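Local coordinates for protein exodeoxyribonuclease III (Methanosarcina mazei, PDB 5J8N) that probably cleaves DNA at abasic sites and degrades duplex DNA from its 3' ends, as a magnesium-binding homologue of exonuclease III, at residues 143-147 and 227-231; 55-60 and 73-79; 136-140 and 186-190; 90-96 and 124-128. The protein carries 3 engineered substitutions. One frame throughout, in Å; residues are numbered along the deposited sequence. Where two conformers were deposited one is given.

Overall arrangement
The fold is the DNase I-like pair of sheets flanked by helices, and all four contacts are partly buried. Interaction 2 belongs to one sheet, as the hairpin at its edge, and combines backbone ladder bonds with aromatic packing. Interactions 1 and 3 serve the other sheet; their centres lie about 8 Å apart, and they touch through a probable hydrogen bond from Glu228 N to Gly188 O, 3.0 Å. Both are small and rely on polar bonds to tie together turns and the ends of helices and strands, interaction 1 adding the apolar Leu230. Interaction 4 shares helix 119-141 with interaction 3, its centre about 19 Å away, but is built on an aromatic cluster; it alone has a residue, Arg96, touching the predicted active-site Tyr111.

Interaction 1 (143-147 and 227-231); sequences GKKLV and SENLR
At one end of the antiparallel pairing of strands 146-149 and 218-227 in the DNase I-like fold, residues 143-147 meet a 3-10 turn, 228-231. Leu230, Lys145 and Leu146 bury the most. Leu230 (chi1 m, chi2 t) points at the strand: its CG lies 3.7 Å from Lys145 CB, and its CD1 reaches Leu146 O at 3.5 Å and Val147 CG2 at 3.7 Å. Lys145 offers only the base of its side chain here; its NZ bonds to Asp104 O. Leu146 sets the register, its CA 5.2 Å from that of Ser227. Ser227 N donates to Leu146 O (3.0 Å), but the return bond departs from the usual ladder: Leu146 N donates to Ser227 OG (2.9 Å), a p rotamer, while Ser227 O is taken by Leu230 N (2.9 Å) in the 3-10 turn. Ser227 OG in turn donates to Asn229 OD1 at 2.6 Å. With OD1 held this way, the Asn229 amide, also on a p rotamer, has its ND2 donating to Lys144 O at 3.1 Å.

Interaction 2 (55-60 and 73-79); sequences GYYNYF and TFSKNKP
This is a beta hairpin at the edge of the six-stranded sheet of the DNase I-like fold: strand 57-60 runs antiparallel to 73-75, with axes 4.7 Å apart at 168°. Tyr57 with Ser75 and Tyr59 with Thr73 are hydrogen-bonded pairs: Tyr57 N to Ser75 O 2.8 Å, Ser75 N to Tyr57 O 2.9 Å, Tyr59 N to Thr73 O 2.9 Å, Thr73 N to Tyr59 O 2.8 Å. Between them Asn58 and Phe74 form a non-hydrogen-bonded pair, CA atoms 4.3 Å apart. On the face of Phe74, its ring (chi1 m) fills a hollow lined by Tyr56, Asn58 and Phe60. Asn58 CB lies 3.5 Å from Phe74 CD2, Tyr56 CD1 is 3.9 Å from Phe74 CB, and Phe60 turns its edge to the Phe74 face (centroids 5.5 Å apart, planes at 86°). Leu26 of helix 22-27 also touches Phe74 and Tyr56. On the other face the Tyr57 and Tyr59 rings, both chi1 m, lean over the chain leaving strand 73-75. Lys78 lies across the Tyr57 ring, with CB 3.8 Å from the centroid in a CH-pi contact. Pro79 presses its CD to within 3.5 Å of Tyr59 CE2. At the open end one water donates to both Gly55 O (2.5 Å) and Lys76 O (2.8 Å).

Interaction 3 (136-140 and 186-190); sequences ANALK and AAGYL
Here helix 119-141 meets the turn that leads from helix 175-186 into strand 189-191, a helix-to-sheet junction in the DNase I-like alpha/beta sandwich. Residues 136-140 are regular helix, and its Ala136, Asn137 and Lys140 make the contact; the nearest CA atoms, Asn137 and Ala187, are still 7.6 Å apart, so side chains bridge the gap. Starting at the end of helix 175-186, Ala187 directs its CB at the other helix, 3.7 Å from Asn137 OD1, and its carbonyl O accepts a hydrogen bond of 3.0 Å from Lys140 NZ. The lysine reaches it by curling its end, with chi1 and chi2 t but chi3 and chi4 p. Gly188 then breaks the helix with positive phi (113°, psi 44°); a CB there would run into the carbonyl O of Ala187 and crowd Lys140 NZ. Its own O takes a bond from a water at 2.8 Å, and that water accepts from Lys140 NZ at 3.0 Å. Gly188 also bonds through its backbone to Glu228. Next, Tyr189 (phi/psi -129°/156°, chi1 m) enters the strand and sends its ring back to the helix, where its CZ is 4.1 Å from Ala136 CB and its OH is 3.5 Å from Lys140 CE. The tip ends in a hydrogen bond: Tyr189 OH donates to Asn137 OD1 at 2.8 Å.

Interaction 4 (90-96 and 124-128); sequences VFDREGR and YKMAF
Phe91 is the centre of an aromatic cluster, set between Tyr124 and Phe128, which stand one helical turn apart with chi1 t in both. The Phe91 ring (chi1 m, chi2 -51°) turns its edge to the face of Tyr124, centroids 5.2 Å apart and planes at 64°, and receives the edge of Phe128 on its own face, 5.4 Å and 79°. Phe128 CA sits over the Phe91 ring, 4.1 Å from the centroid, in a CH-pi contact, and Phe91 CZ comes within 3.9 Å of Ala127 CB. The nearest CA atoms are those of Phe91 and Phe128, 6.9 Å apart. The cluster thus packs the short helix 89-92 and the loop after it against helix 119-141 of the DNase I-like fold. A type I turn from Asp92 to Gly95, which has positive phi (58°), swings the chain back so that Arg96 also points at helix 119-141. Its CD lies 3.7 Å from Phe128 CE2, while its NH1 bonds to the backbone O of Tyr111, a predicted active-site residue. Farther out, Tyr124 OH donates to Val90 O at 2.8 Å. The Glu94 carboxylate lies beside the same hydroxyl, Glu94 CD to Tyr124 OH 3.1 Å, without hydrogen-bonding to it. Glu94 OE1 forms salt bridges with Arg121 and with Arg96, whose NE donates to it at 2.9 Å.

Interaction 1 (143-147 and 227-231)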
loop_
_atom_site.group_PDB
_atom_site.type_symbol
_atom_site.label_atom_id
_atom_site.label_comp_id
_atom_site.label_asym_id
_atom_site.label_seq_id
_atom_site.Cartn_x
_atom_site.Cartn_y
_atom_site.Cartn_z
ATOM N N GLY A 143 18.315 12.283 -2.887
ATOM C CA GLY A 143 18.822 11.785 -1.614
ATOM C C GLY A 143 17.686 11.540 -0.613
ATOM O O GLY A 143 17.982 11.301 0.548
ATOM N N LYS A 144 16.426 11.572 -1.020
ATOM C CA LYS A 144 15.365 11.232 -0.101
ATOM C C LYS A 144 15.507 9.788 0.316
ATOM O O LYS A 144 15.979 8.934 -0.451
ATOM C CB LYS A 144 13.984 11.449 -0.745
ATOM C CG LYS A 144 13.665 12.873 -1.130
ATOM C CD LYS A 144 13.819 13.819 0.006
ATOM C CE LYS A 144 13.330 15.204 -0.401
ATOM N NZ LYS A 144 13.523 16.227 0.679
ATOM N N LYS A 145 14.994 9.496 1.517
ATOM C CA LYS A 145 14.773 8.114 2.012
ATOM C C LYS A 145 13.333 7.824 1.760
ATOM O O LYS A 145 12.479 8.528 2.315
ATOM C CB LYS A 145 15.142 8.014 3.514
ATOM C CG LYS A 145 16.682 8.084 3.760
ATOM C CD LYS A 145 17.033 9.202 4.747
ATOM C CE LYS A 145 16.885 8.709 6.189
ATOM N NZ LYS A 145 16.777 9.796 7.257
ATOM N N LEU A 146 13.026 6.812 0.951
ATOM C CA LEU A 146 11.664 6.540 0.517
ATOM C C LEU A 146 11.096 5.310 1.141
ATOM O O LEU A 146 11.702 4.237 1.079
ATOM C CB LEU A 146 11.639 6.345 -1.004
ATOM C CG LEU A 146 11.924 7.657 -1.734
ATOM C CD1 LEU A 146 12.475 7.410 -3.123
ATOM C CD2 LEU A 146 10.662 8.492 -1.801
ATOM N N VAL A 147 9.879 5.432 1.672
ATOM C CA VAL A 147 9.087 4.306 2.133
ATOM C C VAL A 147 7.850 4.332 1.249
ATOM O O VAL A 147 7.180 5.377 1.167
ATOM C CB VAL A 147 8.696 4.456 3.613
ATOM C CG1 VAL A 147 7.799 3.302 4.051
ATOM C CG2 VAL A 147 9.907 4.500 4.437
ATOM N N SER A 227 13.736 2.514 -0.218
ATOM C CA SER A 227 14.977 2.749 -0.950
ATOM C C SER A 227 16.143 2.123 -0.186
ATOM O O SER A 227 16.116 1.989 1.045
ATOM C CB SER A 227 15.201 4.243 -1.155
ATOM O OG SER A 227 15.014 4.941 0.081
ATOM N N GLU A 228 17.164 1.726 -0.927
ATOM C CA GLU A 228 18.310 1.028 -0.352
ATOM C C GLU A 228 18.959 1.781 0.790
ATOM O O GLU A 228 19.489 1.153 1.712
ATOM C CB GLU A 228 19.356 0.774 -1.481
ATOM C CG GLU A 228 20.743 0.350 -1.012
ATOM C CD GLU A 228 20.740 -1.017 -0.412
ATOM O OE1 GLU A 228 21.605 -1.280 0.469
ATOM O OE2 GLU A 228 19.885 -1.834 -0.837
ATOM N N ASN A 229 18.933 3.122 0.712
ATOM C CA ASN A 229 19.553 3.899 1.786
ATOM C C ASN A 229 18.833 3.721 3.145
ATOM O O ASN A 229 19.426 4.086 4.170
ATOM C CB ASN A 229 19.648 5.391 1.444
ATOM C CG ASN A 229 18.300 6.022 1.139
ATOM O OD1 ASN A 229 17.242 5.436 1.342
ATOM N ND2 ASN A 229 18.340 7.271 0.645
ATOM N N LEU A 230 17.666 3.070 3.185
ATOM C CA LEU A 230 16.990 2.751 4.449
ATOM C C LEU A 230 17.233 1.319 4.963
ATOM O O LEU A 230 16.709 0.945 6.022
ATOM C CB LEU A 230 15.494 2.972 4.278
ATOM C CG LEU A 230 15.046 4.437 4.328
ATOM C CD1 LEU A 230 13.583 4.541 3.964
ATOM C CD2 LEU A 230 15.221 4.980 5.757
ATOM N N ARG A 231 18.093 0.559 4.296
ATOM C CA ARG A 231 18.287 -0.866 4.662
ATOM C C ARG A 231 18.577 -1.048 6.143
ATOM O O ARG A 231 17.896 -1.884 6.762
ATOM C CB ARG A 231 19.426 -1.483 3.843
ATOM C CG ARG A 231 19.735 -2.943 4.215
ATOM C CD ARG A 231 20.999 -3.424 3.482
ATOM N NE ARG A 231 20.832 -3.502 2.027
ATOM C CZ ARG A 231 20.237 -4.523 1.423
ATOM N NH1 ARG A 231 19.745 -5.505 2.166
ATOM N NH2 ARG A 231 20.119 -4.550 0.101
#

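Interaction 2 (55-60 and 73-79)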
loop_
_atom_site.group_PDB
_atom_site.type_symbol
_atom_site.label_atom_id
_atom_site.label_comp_id
_atom_site.label_asym_id
_atom_site.label_seq_id
_atom_site.Cartn_x
_atom_site.Cartn_y
_atom_site.Cartn_z
ATOM N N GLY A 55 -5.098 12.252 18.800
ATOM C CA GLY A 55 -3.717 11.801 18.832
ATOM C C GLY A 55 -3.171 11.424 17.455
ATOM O O GLY A 55 -2.035 10.978 17.386
ATOM N N TYR A 56 -3.984 11.560 16.401
ATOM C CA TYR A 56 -3.500 11.359 15.010
ATOM C C TYR A 56 -3.845 12.553 14.125
ATOM O O TYR A 56 -4.906 13.122 14.271
ATOM C CB TYR A 56 -4.085 10.119 14.350
ATOM C CG TYR A 56 -3.539 8.806 14.842
ATOM C CD1 TYR A 56 -2.440 8.218 14.229
ATOM C CD2 TYR A 56 -4.168 8.137 15.892
ATOM C CE1 TYR A 56 -1.928 6.952 14.659
ATOM C CE2 TYR A 56 -3.658 6.902 16.339
ATOM C CZ TYR A 56 -2.557 6.319 15.710
ATOM O OH TYR A 56 -2.078 5.109 16.178
ATOM N N TYR A 57 -2.921 12.908 13.259
ATOM C CA TYR A 57 -3.201 13.745 12.097
ATOM C C TYR A 57 -3.741 12.809 11.042
ATOM O O TYR A 57 -3.323 11.647 10.964
ATOM C CB TYR A 57 -1.945 14.452 11.611
ATOM C CG TYR A 57 -1.414 15.425 12.644
ATOM C CD1 TYR A 57 -1.859 16.751 12.665
ATOM C CD2 TYR A 57 -0.469 15.032 13.599
ATOM C CE1 TYR A 57 -1.402 17.640 13.606
ATOM C CE2 TYR A 57 -0.000 15.936 14.553
ATOM C CZ TYR A 57 -0.489 17.234 14.550
ATOM O OH TYR A 57 -0.044 18.136 15.481
ATOM N N ASN A 58 -4.636 13.293 10.186
ATOM C CA ASN A 58 -5.046 12.444 9.075
ATOM C C ASN A 58 -5.187 13.234 7.787
ATOM O O ASN A 58 -5.522 14.423 7.834
ATOM C CB ASN A 58 -6.365 11.721 9.400
ATOM C CG ASN A 58 -7.563 12.627 9.359
ATOM O OD1 ASN A 58 -8.191 12.791 8.308
ATOM N ND2 ASN A 58 -7.857 13.294 10.476
ATOM N N TYR A 59 -4.908 12.536 6.685
ATOM C CA TYR A 59 -4.888 13.163 5.339
ATOM C C TYR A 59 -5.464 12.186 4.360
ATOM O O TYR A 59 -5.080 11.015 4.373
ATOM C CB TYR A 59 -3.454 13.549 4.930
ATOM C CG TYR A 59 -2.803 14.385 6.021
ATOM C CD1 TYR A 59 -3.074 15.724 6.126
ATOM C CD2 TYR A 59 -2.002 13.785 6.980
ATOM C CE1 TYR A 59 -2.530 16.472 7.173
ATOM C CE2 TYR A 59 -1.492 14.519 7.993
ATOM C CZ TYR A 59 -1.724 15.821 8.092
ATOM O OH TYR A 59 -1.249 16.564 9.162
ATOM N N PHE A 60 -6.376 12.623 3.497
ATOM C CA PHE A 60 -7.045 11.737 2.560
ATOM C C PHE A 60 -7.064 12.340 1.182
ATOM O O PHE A 60 -7.149 13.611 1.052
ATOM C CB PHE A 60 -8.519 11.494 2.982
ATOM C CG PHE A 60 -8.662 10.473 4.077
ATOM C CD1 PHE A 60 -8.504 10.843 5.410
ATOM C CD2 PHE A 60 -8.823 9.119 3.750
ATOM C CE1 PHE A 60 -8.612 9.846 6.420
ATOM C CE2 PHE A 60 -8.951 8.131 4.735
ATOM C CZ PHE A 60 -8.841 8.512 6.073
ATOM N N THR A 73 -3.790 8.568 5.044
ATOM C CA THR A 73 -2.677 8.341 5.966
ATOM C C THR A 73 -2.982 9.033 7.264
ATOM O O THR A 73 -3.290 10.205 7.323
ATOM C CB THR A 73 -1.379 8.905 5.379
ATOM O OG1 THR A 73 -1.069 8.148 4.220
ATOM C CG2 THR A 73 -0.203 8.823 6.371
ATOM N N PHE A 74 -2.875 8.255 8.338
ATOM C CA PHE A 74 -2.905 8.746 9.720
ATOM C C PHE A 74 -1.520 8.703 10.320
ATOM O O PHE A 74 -0.820 7.708 10.151
ATOM C CB PHE A 74 -3.800 7.848 10.591
ATOM C CG PHE A 74 -5.220 7.760 10.142
ATOM C CD1 PHE A 74 -5.592 6.863 9.117
ATOM C CD2 PHE A 74 -6.185 8.523 10.766
ATOM C CE1 PHE A 74 -6.941 6.753 8.729
ATOM C CE2 PHE A 74 -7.527 8.444 10.379
ATOM C CZ PHE A 74 -7.879 7.536 9.358
ATOM N N SER A 75 -1.122 9.733 11.063
ATOM C CA SER A 75 0.180 9.663 11.728
ATOM C C SER A 75 0.131 10.423 13.015
ATOM O O SER A 75 -0.484 11.492 13.159
ATOM C CB SER A 75 1.352 10.156 10.823
ATOM O OG SER A 75 1.131 11.454 10.362
ATOM N N LYS A 76 0.884 9.904 13.984
ATOM C CA LYS A 76 0.996 10.595 15.260
ATOM C C LYS A 76 1.753 11.923 15.124
ATOM O O LYS A 76 1.418 12.885 15.818
ATOM C CB LYS A 76 1.702 9.701 16.315
ATOM C CG LYS A 76 0.886 8.456 16.641
ATOM C CD LYS A 76 1.502 7.683 17.828
ATOM C CE LYS A 76 0.715 6.416 18.124
ATOM N NZ LYS A 76 1.210 5.817 19.417
ATOM N N ASN A 77 2.746 11.946 14.240
ATOM C CA ASN A 77 3.517 13.165 13.958
ATOM C C ASN A 77 2.951 13.900 12.734
ATOM O O ASN A 77 2.493 13.259 11.792
ATOM C CB ASN A 77 4.983 12.827 13.713
ATOM C CG ASN A 77 5.709 12.376 14.988
ATOM O OD1 ASN A 77 5.307 12.708 16.095
ATOM N ND2 ASN A 77 6.772 11.623 14.806
ATOM N N LYS A 78 3.040 15.231 12.761
ATOM C CA LYS A 78 2.558 16.035 11.638
ATOM C C LYS A 78 3.581 15.969 10.515
ATOM O O LYS A 78 4.750 16.195 10.736
ATOM C CB LYS A 78 2.338 17.499 12.047
ATOM C CG LYS A 78 1.658 18.299 10.928
ATOM C CD LYS A 78 1.745 19.806 11.155
ATOM C CE LYS A 78 0.966 20.209 12.364
ATOM N NZ LYS A 78 0.855 21.706 12.384
ATOM N N PRO A 79 3.123 15.637 9.314
ATOM C CA PRO A 79 4.044 15.703 8.186
ATOM C C PRO A 79 4.615 17.074 7.963
ATOM O O PRO A 79 3.946 18.075 8.225
ATOM C CB PRO A 79 3.171 15.374 6.976
ATOM C CG PRO A 79 1.930 14.753 7.510
ATOM C CD PRO A 79 1.763 15.251 8.909
HETATM O O HOH W 1 -0.180 12.529 18.064
#

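Interaction 3 (136-140 and 186-190)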
loop_
_atom_site.group_PDB
_atom_site.type_symbol
_atom_site.label_atom_id
_atom_site.label_comp_id
_atom_site.label_asym_id
_atom_site.label_seq_id
_atom_site.Cartn_x
_atom_site.Cartn_y
_atom_site.Cartn_z
ATOM N N ALA A 136 9.428 8.160 -8.064
ATOM C CA ALA A 136 10.243 7.702 -6.941
ATOM C C ALA A 136 11.704 7.873 -7.279
ATOM O O ALA A 136 12.465 8.364 -6.426
ATOM C CB ALA A 136 9.886 6.280 -6.662
ATOM N N ASN A 137 12.131 7.533 -8.498
ATOM C CA ASN A 137 13.544 7.648 -8.829
ATOM C C ASN A 137 14.014 9.097 -8.752
ATOM O O ASN A 137 15.129 9.353 -8.353
ATOM C CB ASN A 137 13.807 7.042 -10.198
ATOM C CG ASN A 137 13.848 5.508 -10.162
ATOM O OD1 ASN A 137 13.890 4.895 -9.109
ATOM N ND2 ASN A 137 13.872 4.896 -11.339
ATOM N N ALA A 138 13.181 10.063 -9.122
ATOM C CA ALA A 138 13.603 11.440 -9.032
ATOM C C ALA A 138 13.835 11.823 -7.581
ATOM O O ALA A 138 14.832 12.502 -7.304
ATOM C CB ALA A 138 12.565 12.369 -9.721
ATOM N N LEU A 139 12.945 11.442 -6.675
ATOM C CA LEU A 139 13.171 11.718 -5.253
ATOM C C LEU A 139 14.450 11.020 -4.713
ATOM O O LEU A 139 15.212 11.604 -3.950
ATOM C CB LEU A 139 11.976 11.311 -4.392
ATOM C CG LEU A 139 10.727 12.182 -4.625
ATOM C CD1 LEU A 139 9.590 11.636 -3.774
ATOM C CD2 LEU A 139 10.999 13.623 -4.293
ATOM N N LYS A 140 14.640 9.776 -5.113
ATOM C CA LYS A 140 15.805 9.025 -4.670
ATOM C C LYS A 140 17.101 9.684 -5.171
ATOM O O LYS A 140 18.085 9.752 -4.430
ATOM C CB LYS A 140 15.691 7.570 -5.147
ATOM C CG LYS A 140 16.694 6.642 -4.439
ATOM C CD LYS A 140 16.276 5.168 -4.646
ATOM C CE LYS A 140 16.519 4.754 -6.083
ATOM N NZ LYS A 140 17.984 4.716 -6.389
ATOM N N ALA A 186 15.270 -3.380 -9.028
ATOM C CA ALA A 186 16.602 -3.179 -9.571
ATOM C C ALA A 186 17.041 -1.712 -9.618
ATOM O O ALA A 186 18.258 -1.437 -9.615
ATOM C CB ALA A 186 16.703 -3.806 -10.952
ATOM N N ALA A 187 16.088 -0.781 -9.556
ATOM C CA ALA A 187 16.424 0.640 -9.473
ATOM C C ALA A 187 16.928 1.046 -8.102
ATOM O O ALA A 187 17.345 2.173 -7.919
ATOM C CB ALA A 187 15.211 1.493 -9.842
ATOM N N GLY A 188 16.902 0.111 -7.153
ATOM C CA GLY A 188 17.508 0.325 -5.841
ATOM C C GLY A 188 16.488 0.391 -4.721
ATOM O O GLY A 188 16.607 1.237 -3.831
ATOM N N TYR A 189 15.518 -0.513 -4.730
ATOM C CA TYR A 189 14.512 -0.568 -3.704
ATOM C C TYR A 189 14.450 -1.998 -3.183
ATOM O O TYR A 189 14.732 -2.952 -3.933
ATOM C CB TYR A 189 13.126 -0.120 -4.220
ATOM C CG TYR A 189 13.122 1.288 -4.806
ATOM C CD1 TYR A 189 13.429 1.499 -6.139
ATOM C CD2 TYR A 189 12.750 2.396 -4.014
ATOM C CE1 TYR A 189 13.442 2.761 -6.666
ATOM C CE2 TYR A 189 12.771 3.672 -4.547
ATOM C CZ TYR A 189 13.085 3.830 -5.872
ATOM O OH TYR A 189 13.078 5.100 -6.426
ATOM N N LEU A 190 13.976 -2.131 -1.947
ATOM C CA LEU A 190 13.870 -3.424 -1.263
ATOM C C LEU A 190 12.461 -3.752 -0.921
ATOM O O LEU A 190 11.715 -2.875 -0.425
ATOM C CB LEU A 190 14.694 -3.405 0.044
ATOM C CG LEU A 190 16.133 -3.021 -0.151
ATOM C CD1 LEU A 190 16.818 -2.939 1.226
ATOM C CD2 LEU A 190 16.834 -4.039 -1.054
HETATM O O HOH W 2 18.799 3.009 -4.015
#

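Interaction 4 (90-96 and 124-128)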
loop_
_atom_site.group_PDB
_atom_site.type_symbol
_atom_site.label_atom_id
_atom_site.label_comp_id
_atom_site.label_asym_id
_atom_site.label_seq_id
_atom_site.Cartn_x
_atom_site.Cartn_y
_atom_site.Cartn_z
ATOM N N VAL A 90 -4.021 12.589 -15.307
ATOM C CA VAL A 90 -4.749 11.370 -15.646
ATOM C C VAL A 90 -4.561 10.322 -14.544
ATOM O O VAL A 90 -5.436 9.434 -14.379
ATOM C CB VAL A 90 -4.324 10.836 -17.042
ATOM C CG1 VAL A 90 -2.889 10.299 -17.004
ATOM C CG2 VAL A 90 -5.295 9.798 -17.542
ATOM N N PHE A 91 -3.514 10.427 -13.719
ATOM C CA PHE A 91 -3.371 9.547 -12.565
ATOM C C PHE A 91 -3.890 10.206 -11.296
ATOM O O PHE A 91 -4.573 9.533 -10.450
ATOM C CB PHE A 91 -1.879 9.129 -12.381
ATOM C CG PHE A 91 -1.312 8.455 -13.595
ATOM C CD1 PHE A 91 -1.995 7.385 -14.180
ATOM C CD2 PHE A 91 -0.140 8.895 -14.198
ATOM C CE1 PHE A 91 -1.518 6.765 -15.318
ATOM C CE2 PHE A 91 0.320 8.290 -15.376
ATOM C CZ PHE A 91 -0.376 7.216 -15.944
ATOM N N ASP A 92 -3.660 11.497 -11.117
ATOM C CA ASP A 92 -4.058 12.162 -9.869
ATOM C C ASP A 92 -5.583 12.116 -9.726
ATOM O O ASP A 92 -6.073 11.978 -8.571
ATOM C CB ASP A 92 -3.552 13.632 -9.821
ATOM C CG ASP A 92 -2.021 13.737 -9.795
ATOM O OD1 ASP A 92 -1.348 12.744 -9.742
ATOM O OD2 ASP A 92 -1.561 14.880 -9.884
ATOM N N ARG A 93 -6.322 12.128 -10.822
ATOM C CA ARG A 93 -7.776 12.229 -10.752
ATOM C C ARG A 93 -8.404 10.925 -10.206
ATOM O O ARG A 93 -9.610 10.886 -9.938
ATOM C CB ARG A 93 -8.373 12.575 -12.119
ATOM C CG ARG A 93 -8.624 11.393 -13.076
ATOM C CD ARG A 93 -9.533 11.758 -14.304
ATOM N NE ARG A 93 -8.821 12.449 -15.378
ATOM C CZ ARG A 93 -8.762 12.051 -16.655
ATOM N NH1 ARG A 93 -9.371 10.949 -17.064
ATOM N NH2 ARG A 93 -8.081 12.768 -17.533
ATOM N N GLU A 94 -7.612 9.872 -10.070
ATOM C CA GLU A 94 -8.132 8.617 -9.514
ATOM C C GLU A 94 -7.841 8.462 -8.033
ATOM O O GLU A 94 -8.245 7.470 -7.433
ATOM C CB GLU A 94 -7.607 7.428 -10.307
ATOM C CG GLU A 94 -8.185 7.415 -11.727
ATOM C CD GLU A 94 -8.136 6.041 -12.399
ATOM O OE1 GLU A 94 -7.696 5.029 -11.801
ATOM O OE2 GLU A 94 -8.484 6.013 -13.626
ATOM N N GLY A 95 -7.193 9.429 -7.413
ATOM C CA GLY A 95 -7.035 9.418 -5.950
ATOM C C GLY A 95 -6.348 8.207 -5.396
ATOM O O GLY A 95 -6.764 7.658 -4.339
ATOM N N ARG A 96 -5.228 7.843 -6.020
ATOM C CA ARG A 96 -4.489 6.640 -5.691
ATOM C C ARG A 96 -3.184 6.877 -4.979
ATOM O O ARG A 96 -2.513 5.905 -4.654
ATOM C CB ARG A 96 -4.147 5.885 -6.996
ATOM C CG ARG A 96 -5.340 5.362 -7.726
ATOM C CD ARG A 96 -4.861 4.674 -9.010
ATOM N NE ARG A 96 -6.071 4.174 -9.609
ATOM C CZ ARG A 96 -6.680 3.086 -9.208
ATOM N NH1 ARG A 96 -6.131 2.332 -8.262
ATOM N NH2 ARG A 96 -7.841 2.723 -9.789
ATOM N N TYR A 124 -3.453 1.098 -18.368
ATOM C CA TYR A 124 -3.421 2.185 -17.421
ATOM C C TYR A 124 -2.560 1.803 -16.233
ATOM O O TYR A 124 -1.762 2.609 -15.739
ATOM C CB TYR A 124 -4.859 2.533 -16.966
ATOM C CG TYR A 124 -4.966 3.708 -16.001
ATOM C CD1 TYR A 124 -5.160 5.009 -16.491
ATOM C CD2 TYR A 124 -4.922 3.535 -14.631
ATOM C CE1 TYR A 124 -5.258 6.071 -15.605
ATOM C CE2 TYR A 124 -5.036 4.589 -13.752
ATOM C CZ TYR A 124 -5.211 5.857 -14.252
ATOM O OH TYR A 124 -5.313 6.879 -13.349
ATOM N N LYS A 125 -2.753 0.589 -15.716
ATOM C CA LYS A 125 -1.927 0.071 -14.634
ATOM C C LYS A 125 -0.424 0.139 -14.983
ATOM O O LYS A 125 0.374 0.624 -14.173
ATOM C CB LYS A 125 -2.331 -1.380 -14.312
ATOM C CG LYS A 125 -1.513 -2.021 -13.213
ATOM C CD LYS A 125 -1.975 -3.466 -13.008
ATOM C CE LYS A 125 -1.209 -4.076 -11.820
ATOM N NZ LYS A 125 -1.572 -5.526 -11.662
ATOM N N MET A 126 -0.062 -0.333 -16.167
ATOM C CA MET A 126 1.353 -0.312 -16.555
ATOM C C MET A 126 1.860 1.131 -16.715
ATOM O O MET A 126 3.008 1.431 -16.340
ATOM C CB MET A 126 1.551 -1.117 -17.811
ATOM C CG MET A 126 1.206 -2.602 -17.696
ATOM S SD MET A 126 2.084 -3.482 -16.382
ATOM C CE MET A 126 3.762 -3.365 -16.964
ATOM N N ALA A 127 1.026 2.019 -17.246
ATOM C CA ALA A 127 1.418 3.421 -17.376
ATOM C C ALA A 127 1.588 4.066 -15.977
ATOM O O ALA A 127 2.493 4.881 -15.730
ATOM C CB ALA A 127 0.381 4.166 -18.187
ATOM N N PHE A 128 0.709 3.730 -15.047
ATOM C CA PHE A 128 0.820 4.206 -13.662
ATOM C C PHE A 128 2.117 3.719 -13.059
ATOM O O PHE A 128 2.825 4.488 -12.407
ATOM C CB PHE A 128 -0.420 3.753 -12.839
ATOM C CG PHE A 128 -0.489 4.377 -11.484
ATOM C CD1 PHE A 128 0.295 3.912 -10.477
ATOM C CD2 PHE A 128 -1.420 5.398 -11.216
ATOM C CE1 PHE A 128 0.253 4.458 -9.193
ATOM C CE2 PHE A 128 -1.478 5.953 -9.939
ATOM C CZ PHE A 128 -0.639 5.481 -8.919
#